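Local atomic coordinates of tyrosine recombinase XerH (Helicobacter pylori, PDB entry 5JK0), a protein that cuts and rejoins recombining DNA molecules as a site-specific tyrosine recombinase and takes part in chromosome segregation. Residues K89-T94 against A98-K103; N201-K206 against L274-Q279; T318-K323 against L327-E332. One frame throughout, in Å; residues are numbered along the deposited sequence.

The three contacts illustrate how chemistry follows position in a fold. Contact 1 lies on the surface of the core-binding region, where the end of helix 74-93 meets the loop after it through hydrogen bonds. Contacts 2 and 3 are buried in the catalytic region and rely on apolar side chains: in contact 2 one ring from a DNA-binding loop lies against helix 198-211, whereas in contact 3 two consecutive helices meet beside predicted active-site residues. No secondary-structure element is shared. Contacts 2 and 3 have centres about 26 Å apart, while contact 1 is centred more than 50 Å from both, across the centre of the chain.

Contact 1. Residues K89-T94 against A98-K103; sequences KARLIT and AFNSLK
The chain turns back after helix 74-93, bringing the CA atoms of R91 and F99 to 4.7 Å, and F99 N donates to R91 O over 2.6 Å. This backbone bond is reinforced by the side chain of R91. Its CG sits between the backbone N and the carbonyl carbon (chi1 81°), and the chain then runs extended alongside F99 O to a guanidinium group with two acceptors at its edge. The straighter bond takes R91 NH1 to F99 O at 2.9 Å, meeting that carbonyl from well above its plane; a longer and more bent one, 3.1 Å, joins R91 NH1 to a lone pair of N100 OD1, with the amide turned 67° from the guanidinium plane. The end of L92 covers one guanidinium face, and its CD2 also touches A98 CB at 4.1 Å. Apart from these bonds, T94 lies across the F99 ring at about a right angle, its CB 3.9 Å from CE2 of F99, and F99 continues onto M109 of helix 107-117. K89 and T94 meet a second subunit. R91 NH1 thus serves both a backbone carbonyl and an amide, and the charge spread over the guanidinium group would be expected to strengthen both bonds.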
loop_
_atom_site.group_PDB
_atom_site.type_symbol
_atom_site.label_atom_id
_atom_site.label_comp_id
_atom_site.label_asym_id
_atom_site.label_seq_id
_atom_site.Cartn_x
_atom_site.Cartn_y
_atom_site.Cartn_z
ATOM N N LYS D 89 19.026 -32.060 2.775
ATOM C CA LYS D 89 20.315 -31.775 3.393
ATOM C C LYS D 89 20.183 -30.883 4.626
ATOM O O LYS D 89 21.038 -30.909 5.509
ATOM C CB LYS D 89 21.262 -31.127 2.379
ATOM C CG LYS D 89 20.752 -29.822 1.786
ATOM C CD LYS D 89 21.743 -29.250 0.786
ATOM C CE LYS D 89 21.245 -27.939 0.197
ATOM N NZ LYS D 89 22.225 -27.358 -0.763
ATOM N N ALA D 90 19.105 -30.106 4.690
ATOM C CA ALA D 90 18.915 -29.166 5.790
ATOM C C ALA D 90 18.298 -29.826 7.020
ATOM O O ALA D 90 18.532 -29.388 8.146
ATOM C CB ALA D 90 18.055 -27.994 5.344
ATOM N N ARG D 91 17.514 -30.880 6.807
ATOM C CA ARG D 91 16.828 -31.545 7.911
ATOM C C ARG D 91 17.811 -32.232 8.858
ATOM O O ARG D 91 17.460 -32.573 9.988
ATOM C CB ARG D 91 15.819 -32.572 7.388
ATOM C CG ARG D 91 16.439 -33.904 6.987
ATOM C CD ARG D 91 15.374 -34.950 6.697
ATOM N NE ARG D 91 15.949 -36.285 6.542
ATOM C CZ ARG D 91 16.148 -37.133 7.545
ATOM N NH1 ARG D 91 15.818 -36.787 8.783
ATOM N NH2 ARG D 91 16.679 -38.325 7.316
ATOM N N LEU D 92 19.042 -32.427 8.395
ATOM C CA LEU D 92 20.046 -33.143 9.170
ATOM C C LEU D 92 20.991 -32.215 9.929
ATOM O O LEU D 92 21.566 -32.609 10.943
ATOM C CB LEU D 92 20.864 -34.058 8.253
ATOM C CG LEU D 92 20.111 -35.178 7.531
ATOM C CD1 LEU D 92 21.055 -35.960 6.632
ATOM C CD2 LEU D 92 19.433 -36.099 8.534
ATOM N N ILE D 93 21.158 -30.989 9.441
ATOM C CA ILE D 93 22.181 -30.102 9.992
ATOM C C ILE D 93 21.693 -28.698 10.351
ATOM O O ILE D 93 22.504 -27.806 10.592
ATOM C CB ILE D 93 23.366 -29.950 9.014
ATOM C CG1 ILE D 93 22.889 -29.366 7.683
ATOM C CG2 ILE D 93 24.067 -31.285 8.799
ATOM C CD1 ILE D 93 23.994 -29.193 6.664
ATOM N N THR D 94 20.379 -28.496 10.392
ATOM C CA THR D 94 19.840 -27.194 10.779
ATOM C C THR D 94 20.094 -26.936 12.262
ATOM O O THR D 94 20.539 -25.856 12.652
ATOM C CB THR D 94 18.330 -27.087 10.491
ATOM O OG1 THR D 94 18.104 -27.172 9.079
ATOM C CG2 THR D 94 17.783 -25.762 11.001
ATOM N N ALA D 98 18.272 -33.716 14.461
ATOM C CA ALA D 98 17.813 -33.724 13.078
ATOM C C ALA D 98 16.292 -33.677 12.998
ATOM O O ALA D 98 15.598 -34.161 13.893
ATOM C CB ALA D 98 18.344 -34.952 12.354
ATOM N N PHE D 99 15.782 -33.086 11.923
ATOM C CA PHE D 99 14.349 -33.074 11.661
ATOM C C PHE D 99 13.938 -34.386 11.005
ATOM O O PHE D 99 14.177 -34.593 9.816
ATOM C CB PHE D 99 13.966 -31.889 10.771
ATOM C CG PHE D 99 14.218 -30.548 11.403
ATOM C CD1 PHE D 99 14.209 -30.400 12.780
ATOM C CD2 PHE D 99 14.465 -29.434 10.616
ATOM C CE1 PHE D 99 14.439 -29.168 13.360
ATOM C CE2 PHE D 99 14.695 -28.199 11.191
ATOM C CZ PHE D 99 14.683 -28.066 12.565
ATOM N N ASN D 100 13.319 -35.269 11.781
ATOM C CA ASN D 100 13.000 -36.608 11.301
ATOM C C ASN D 100 11.544 -36.781 10.872
ATOM O O ASN D 100 11.092 -37.902 10.644
ATOM C CB ASN D 100 13.339 -37.641 12.379
ATOM C CG ASN D 100 14.823 -37.698 12.687
ATOM O OD1 ASN D 100 15.660 -37.506 11.804
ATOM N ND2 ASN D 100 15.158 -37.961 13.945
ATOM N N SER D 101 10.816 -35.676 10.753
ATOM C CA SER D 101 9.400 -35.742 10.404
ATOM C C SER D 101 8.968 -34.604 9.484
ATOM O O SER D 101 9.563 -33.526 9.490
ATOM C CB SER D 101 8.546 -35.733 11.675
ATOM O OG SER D 101 7.166 -35.669 11.361
ATOM N N LEU D 102 7.923 -34.852 8.697
ATOM C CA LEU D 102 7.342 -33.821 7.841
ATOM C C LEU D 102 6.720 -32.712 8.678
ATOM O O LEU D 102 6.594 -31.574 8.225
ATOM C CB LEU D 102 6.287 -34.418 6.905
ATOM C CG LEU D 102 6.775 -35.245 5.713
ATOM C CD1 LEU D 102 5.593 -35.736 4.892
ATOM C CD2 LEU D 102 7.729 -34.432 4.850
ATOM N N LYS D 103 6.333 -33.052 9.904
ATOM C CA LYS D 103 5.714 -32.091 10.811
ATOM C C LYS D 103 6.709 -31.033 11.286
ATOM O O LYS D 103 6.315 -30.010 11.846
ATOM C CB LYS D 103 5.100 -32.814 12.012
ATOM C CG LYS D 103 3.949 -33.742 11.652
ATOM C CD LYS D 103 3.385 -34.432 12.886
ATOM C CE LYS D 103 2.226 -35.349 12.527
ATOM N NZ LYS D 103 1.693 -36.070 13.716
#

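Contact 2. Residues N201-K206 against L274-Q279; sequences NRLLIK and LLFCNQ. With nucleotides of chain H.
L203 and L204 share the same first torsion (CG anti to the backbone N, chi1 178° and 175°), so it is their successive places on helix 198-211 that direct one to the edge and the other to a face of the F276 ring. L204 comes over a face: its CD1 stands 3.8 Å from the F276 ring centroid, only 15° off the normal, a CH-pi contact, while L204 CB rests 3.6 Å from F276 CE1. L203 instead arrives at the edge, near the ring plane, with its CG 4.0 Å from F276 CZ. On the opposite face the ring is covered by L275 CG, so the phenyl group is held between leucines of helix and loop. L203 continues onto L258 and W261 of helix 255-264, and L204 onto L289 of helix 286-300.

Three residues after the ring, the loop meets DNA. Q279 N donates to OP1 of DG4 of chain H at 3.1 Å, and the Q279 side chain, bent at chi2, turns its NE2 back to OP2 of the same DG4 at 2.9 Å. N278 ND2 bonds another DNA phosphate. These bonds go to the phosphate backbone, a kind of contact that does not itself depend on base identity, while the buried F276 ring packs the preceding part of the loop against helix 198-211, consistent with a defined position for the phosphate-binding residues.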
loop_
_atom_site.group_PDB
_atom_site.type_symbol
_atom_site.label_atom_id
_atom_site.label_comp_id
_atom_site.label_asym_id
_atom_site.label_seq_id
_atom_site.Cartn_x
_atom_site.Cartn_y
_atom_site.Cartn_z
ATOM N N ASN D 201 8.804 -15.038 -42.606
ATOM C CA ASN D 201 9.150 -14.240 -41.436
ATOM C C ASN D 201 8.672 -12.795 -41.532
ATOM O O ASN D 201 8.216 -12.224 -40.542
ATOM C CB ASN D 201 10.661 -14.271 -41.205
ATOM C CG ASN D 201 11.162 -15.652 -40.824
ATOM O OD1 ASN D 201 10.443 -16.643 -40.960
ATOM N ND2 ASN D 201 12.398 -15.724 -40.347
ATOM N N ARG D 202 8.775 -12.206 -42.719
ATOM C CA ARG D 202 8.312 -10.837 -42.916
ATOM C C ARG D 202 6.808 -10.734 -42.692
ATOM O O ARG D 202 6.337 -9.819 -42.021
ATOM C CB ARG D 202 8.671 -10.332 -44.313
ATOM C CG ARG D 202 10.133 -9.957 -44.479
ATOM C CD ARG D 202 10.322 -9.009 -45.650
ATOM N NE ARG D 202 9.858 -9.591 -46.906
ATOM C CZ ARG D 202 9.685 -8.899 -48.027
ATOM N NH1 ARG D 202 9.263 -9.507 -49.127
ATOM N NH2 ARG D 202 9.933 -7.596 -48.049
ATOM N N LEU D 203 6.061 -11.682 -43.251
ATOM C CA LEU D 203 4.612 -11.704 -43.095
ATOM C C LEU D 203 4.213 -11.907 -41.635
ATOM O O LEU D 203 3.274 -11.282 -41.149
ATOM C CB LEU D 203 3.995 -12.801 -43.965
ATOM C CG LEU D 203 2.476 -12.973 -43.873
ATOM C CD1 LEU D 203 1.759 -11.690 -44.269
ATOM C CD2 LEU D 203 2.013 -14.136 -44.735
ATOM N N LEU D 204 4.940 -12.777 -40.941
ATOM C CA LEU D 204 4.651 -13.087 -39.544
ATOM C C LEU D 204 4.816 -11.871 -38.639
ATOM O O LEU D 204 3.942 -11.567 -37.826
ATOM C CB LEU D 204 5.553 -14.224 -39.056
ATOM C CG LEU D 204 5.459 -14.591 -37.573
ATOM C CD1 LEU D 204 4.042 -15.006 -37.208
ATOM C CD2 LEU D 204 6.447 -15.694 -37.227
ATOM N N ILE D 205 5.941 -11.179 -38.787
ATOM C CA ILE D 205 6.265 -10.042 -37.933
ATOM C C ILE D 205 5.374 -8.835 -38.225
ATOM O O ILE D 205 4.935 -8.148 -37.303
ATOM C CB ILE D 205 7.749 -9.642 -38.083
ATOM C CG1 ILE D 205 8.649 -10.807 -37.666
ATOM C CG2 ILE D 205 8.067 -8.410 -37.250
ATOM C CD1 ILE D 205 10.125 -10.484 -37.685
ATOM N N LYS D 206 5.092 -8.590 -39.500
ATOM C CA LYS D 206 4.277 -7.439 -39.884
ATOM C C LYS D 206 2.849 -7.533 -39.350
ATOM O O LYS D 206 2.280 -6.531 -38.918
ATOM C CB LYS D 206 4.255 -7.275 -41.403
ATOM C CG LYS D 206 5.556 -6.737 -41.970
ATOM C CD LYS D 206 5.374 -6.149 -43.357
ATOM C CE LYS D 206 6.697 -5.622 -43.891
ATOM N NZ LYS D 206 6.521 -4.442 -44.781
ATOM N N LEU D 274 -2.430 -24.838 -41.088
ATOM C CA LEU D 274 -1.646 -23.898 -40.298
ATOM C C LEU D 274 -0.881 -22.958 -41.226
ATOM O O LEU D 274 -0.200 -23.410 -42.146
ATOM C CB LEU D 274 -0.684 -24.648 -39.375
ATOM C CG LEU D 274 0.013 -23.847 -38.277
ATOM C CD1 LEU D 274 -1.005 -23.260 -37.308
ATOM C CD2 LEU D 274 1.008 -24.727 -37.541
ATOM N N LEU D 275 -1.002 -21.655 -40.991
ATOM C CA LEU D 275 -0.408 -20.663 -41.884
ATOM C C LEU D 275 1.116 -20.666 -41.818
ATOM O O LEU D 275 1.788 -20.850 -42.832
ATOM C CB LEU D 275 -0.941 -19.265 -41.562
ATOM C CG LEU D 275 -0.475 -18.150 -42.501
ATOM C CD1 LEU D 275 -0.822 -18.489 -43.942
ATOM C CD2 LEU D 275 -1.088 -16.818 -42.103
ATOM N N PHE D 276 1.658 -20.455 -40.623
ATOM C CA PHE D 276 3.104 -20.449 -40.436
ATOM C C PHE D 276 3.589 -21.800 -39.922
ATOM O O PHE D 276 2.980 -22.389 -39.029
ATOM C CB PHE D 276 3.516 -19.335 -39.471
ATOM C CG PHE D 276 3.059 -17.967 -39.894
ATOM C CD1 PHE D 276 3.726 -17.278 -40.894
ATOM C CD2 PHE D 276 1.966 -17.369 -39.289
ATOM C CE1 PHE D 276 3.307 -16.020 -41.286
ATOM C CE2 PHE D 276 1.544 -16.111 -39.676
ATOM C CZ PHE D 276 2.215 -15.436 -40.676
ATOM N N CYS D 277 4.686 -22.289 -40.488
ATOM C CA CYS D 277 5.226 -23.585 -40.098
ATOM C C CYS D 277 6.739 -23.648 -40.271
ATOM O O CYS D 277 7.318 -22.890 -41.049
ATOM C CB CYS D 277 4.567 -24.702 -40.910
ATOM S SG CYS D 277 4.883 -24.618 -42.690
ATOM N N ASN D 278 7.373 -24.557 -39.538
ATOM C CA ASN D 278 8.803 -24.791 -39.686
ATOM C C ASN D 278 9.088 -25.671 -40.898
ATOM O O ASN D 278 8.192 -25.949 -41.694
ATOM C CB ASN D 278 9.383 -25.422 -38.414
ATOM C CG ASN D 278 8.608 -26.647 -37.953
ATOM O OD1 ASN D 278 8.023 -27.372 -38.759
ATOM N ND2 ASN D 278 8.599 -26.879 -36.646
ATOM N N GLN D 279 10.334 -26.111 -41.033
ATOM C CA GLN D 279 10.729 -26.936 -42.169
ATOM C C GLN D 279 10.131 -28.336 -42.073
ATOM O O GLN D 279 9.997 -29.034 -43.079
ATOM C CB GLN D 279 12.254 -27.020 -42.264
ATOM C CG GLN D 279 12.950 -25.667 -42.265
ATOM C CD GLN D 279 12.512 -24.782 -43.417
ATOM O OE1 GLN D 279 12.225 -25.264 -44.513
ATOM N NE2 GLN D 279 12.456 -23.478 -43.171
ATOM P P DG H 4 13.042 -23.163 -39.529
ATOM O OP1 DG H 4 12.294 -24.424 -39.334
ATOM O OP2 DG H 4 12.591 -22.196 -40.556
ATOM O "O5'" DG H 4 13.140 -22.384 -38.131
ATOM C "C5'" DG H 4 12.565 -22.938 -36.947
ATOM C "C4'" DG H 4 13.444 -24.037 -36.369
ATOM O "O4'" DG H 4 14.819 -23.601 -36.350
ATOM C "C3'" DG H 4 13.144 -24.401 -34.929
ATOM O "O3'" DG H 4 12.084 -25.347 -34.872
ATOM C "C2'" DG H 4 14.464 -25.015 -34.464
ATOM C "C1'" DG H 4 15.509 -24.270 -35.309
ATOM N N9 DG H 4 16.292 -23.289 -34.557
ATOM C C8 DG H 4 16.451 -21.956 -34.854
ATOM N N7 DG H 4 17.213 -21.322 -34.007
ATOM C C5 DG H 4 17.588 -22.294 -33.089
ATOM C C6 DG H 4 18.412 -22.196 -31.942
ATOM O O6 DG H 4 18.992 -21.196 -31.498
ATOM N N1 DG H 4 18.535 -23.420 -31.288
ATOM C C2 DG H 4 17.936 -24.590 -31.691
ATOM N N2 DG H 4 18.170 -25.669 -30.931
ATOM N N3 DG H 4 17.162 -24.696 -32.765
ATOM C C4 DG H 4 17.031 -23.513 -33.414
#

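Contact 3. Residues T318-K323 against L327-E332; sequences TLLYQK and LILVQE
The meeting of L320 and Y321 with L327, L329 and V330 is apolar in character, side chain on side chain and side chain on backbone. The helices run roughly antiparallel; the axes of the segments 318-323 and 327-332 approach to 9.4 Å, with 152° between their directions. Among the aliphatic contacts, L320 uses both of its branches. With CG anti to the backbone N (chi1 177°), it points across the interface, where L320 CD1 meets L329 CD2 at 4.0 Å, the two side chains crossing at about a right angle. The other branch, L320 CD2, presses on the opposing backbone, 3.8 Å from V330 CA, and also touches V330 CG2. That same valine methyl lies 4.1 Å from Y321 CB, so V330 CG2 fits between consecutive residues of the facing helix.

The aromatic contacts are looser. V330 CG2 lies at the edge of the Y321 ring, and L327 CD1 approaches obliquely, 4.4 Å from CE1 of Y321. Both L327 and V330 extend onto S342 of helix 339-342, and L327 also packs on L339 of a third subunit. The pair forms a helical hairpin of the tyrosine recombinase catalytic domain beside the predicted active site: V330's side chain is about 5 Å from those of H336 and Y345, both predicted active-site residues, Y345 as the nucleophile.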
loop_
_atom_site.group_PDB
_atom_site.type_symbol
_atom_site.label_atom_id
_atom_site.label_comp_id
_atom_site.label_asym_id
_atom_site.label_seq_id
_atom_site.Cartn_x
_atom_site.Cartn_y
_atom_site.Cartn_z
ATOM N N THR D 318 -0.273 1.459 -27.154
ATOM C CA THR D 318 0.041 2.850 -26.854
ATOM C C THR D 318 -0.389 3.758 -28.000
ATOM O O THR D 318 -1.125 4.721 -27.794
ATOM C CB THR D 318 1.544 3.048 -26.586
ATOM O OG1 THR D 318 1.923 2.307 -25.420
ATOM C CG2 THR D 318 1.858 4.522 -26.367
ATOM N N LEU D 319 0.063 3.432 -29.208
ATOM C CA LEU D 319 -0.257 4.218 -30.396
ATOM C C LEU D 319 -1.761 4.299 -30.645
ATOM O O LEU D 319 -2.272 5.333 -31.080
ATOM C CB LEU D 319 0.440 3.632 -31.625
ATOM C CG LEU D 319 0.202 4.365 -32.947
ATOM C CD1 LEU D 319 0.737 5.786 -32.874
ATOM C CD2 LEU D 319 0.831 3.609 -34.106
ATOM N N LEU D 320 -2.466 3.205 -30.368
ATOM C CA LEU D 320 -3.912 3.164 -30.556
ATOM C C LEU D 320 -4.614 4.158 -29.637
ATOM O O LEU D 320 -5.578 4.810 -30.037
ATOM C CB LEU D 320 -4.448 1.752 -30.310
ATOM C CG LEU D 320 -5.968 1.582 -30.400
ATOM C CD1 LEU D 320 -6.481 1.982 -31.773
ATOM C CD2 LEU D 320 -6.370 0.153 -30.068
ATOM N N TYR D 321 -4.120 4.277 -28.410
ATOM C CA TYR D 321 -4.722 5.181 -27.438
ATOM C C TYR D 321 -4.352 6.635 -27.716
ATOM O O TYR D 321 -5.082 7.550 -27.340
ATOM C CB TYR D 321 -4.308 4.797 -26.016
ATOM C CG TYR D 321 -4.937 5.666 -24.950
ATOM C CD1 TYR D 321 -6.264 5.487 -24.576
ATOM C CD2 TYR D 321 -4.208 6.666 -24.321
ATOM C CE1 TYR D 321 -6.846 6.281 -23.606
ATOM C CE2 TYR D 321 -4.782 7.464 -23.348
ATOM C CZ TYR D 321 -6.100 7.267 -22.996
ATOM O OH TYR D 321 -6.674 8.060 -22.027
ATOM N N GLN D 322 -3.219 6.848 -28.376
ATOM C CA GLN D 322 -2.784 8.201 -28.703
ATOM C C GLN D 322 -3.548 8.754 -29.898
ATOM O O GLN D 322 -3.672 9.968 -30.059
ATOM C CB GLN D 322 -1.279 8.233 -28.989
ATOM C CG GLN D 322 -0.407 7.737 -27.845
ATOM C CD GLN D 322 -0.590 8.539 -26.570
ATOM O OE1 GLN D 322 -0.910 9.727 -26.606
ATOM N NE2 GLN D 322 -0.391 7.886 -25.430
ATOM N N LYS D 323 -4.068 7.858 -30.731
ATOM C CA LYS D 323 -4.728 8.258 -31.967
ATOM C C LYS D 323 -6.244 8.380 -31.818
ATOM O O LYS D 323 -6.875 9.188 -32.500
ATOM C CB LYS D 323 -4.399 7.265 -33.085
ATOM N N LEU D 327 -10.663 4.012 -24.610
ATOM C CA LEU D 327 -10.221 2.921 -23.750
ATOM C C LEU D 327 -10.931 1.611 -24.087
ATOM O O LEU D 327 -10.332 0.537 -24.022
ATOM C CB LEU D 327 -10.444 3.281 -22.281
ATOM C CG LEU D 327 -9.629 2.486 -21.260
ATOM C CD1 LEU D 327 -8.142 2.618 -21.548
ATOM C CD2 LEU D 327 -9.945 2.952 -19.851
ATOM N N ILE D 328 -12.207 1.705 -24.449
ATOM C CA ILE D 328 -12.979 0.534 -24.853
ATOM C C ILE D 328 -12.416 -0.058 -26.145
ATOM O O ILE D 328 -12.339 -1.279 -26.301
ATOM C CB ILE D 328 -14.472 0.878 -25.045
ATOM C CG1 ILE D 328 -15.077 1.379 -23.731
ATOM C CG2 ILE D 328 -15.247 -0.331 -25.547
ATOM C CD1 ILE D 328 -15.126 0.331 -22.641
ATOM N N LEU D 329 -12.011 0.816 -27.060
ATOM C CA LEU D 329 -11.423 0.392 -28.328
ATOM C C LEU D 329 -10.111 -0.356 -28.106
ATOM O O LEU D 329 -9.809 -1.318 -28.810
ATOM C CB LEU D 329 -11.192 1.598 -29.240
ATOM C CG LEU D 329 -10.604 1.317 -30.624
ATOM C CD1 LEU D 329 -11.517 0.389 -31.413
ATOM C CD2 LEU D 329 -10.366 2.614 -31.383
ATOM N N VAL D 330 -9.338 0.094 -27.124
ATOM C CA VAL D 330 -8.082 -0.559 -26.770
ATOM C C VAL D 330 -8.340 -1.972 -26.259
ATOM O O VAL D 330 -7.649 -2.918 -26.639
ATOM C CB VAL D 330 -7.309 0.242 -25.703
ATOM C CG1 VAL D 330 -6.114 -0.552 -25.191
ATOM C CG2 VAL D 330 -6.864 1.582 -26.266
ATOM N N GLN D 331 -9.348 -2.106 -25.403
ATOM C CA GLN D 331 -9.713 -3.399 -24.837
ATOM C C GLN D 331 -10.132 -4.392 -25.916
ATOM O O GLN D 331 -9.687 -5.540 -25.923
ATOM C CB GLN D 331 -10.843 -3.236 -23.822
ATOM C CG GLN D 331 -11.310 -4.546 -23.215
ATOM C CD GLN D 331 -12.532 -4.382 -22.333
ATOM O OE1 GLN D 331 -13.307 -3.441 -22.496
ATOM N NE2 GLN D 331 -12.706 -5.302 -21.391
ATOM N N GLU D 332 -10.988 -3.940 -26.827
ATOM C CA GLU D 332 -11.521 -4.802 -27.877
ATOM C C GLU D 332 -10.463 -5.180 -28.909
ATOM O O GLU D 332 -10.468 -6.292 -29.435
ATOM C CB GLU D 332 -12.705 -4.119 -28.567
ATOM C CG GLU D 332 -13.883 -3.849 -27.647
ATOM C CD GLU D 332 -14.632 -5.112 -27.268
ATOM O OE1 GLU D 332 -14.554 -6.102 -28.026
ATOM O OE2 GLU D 332 -15.299 -5.116 -26.212
#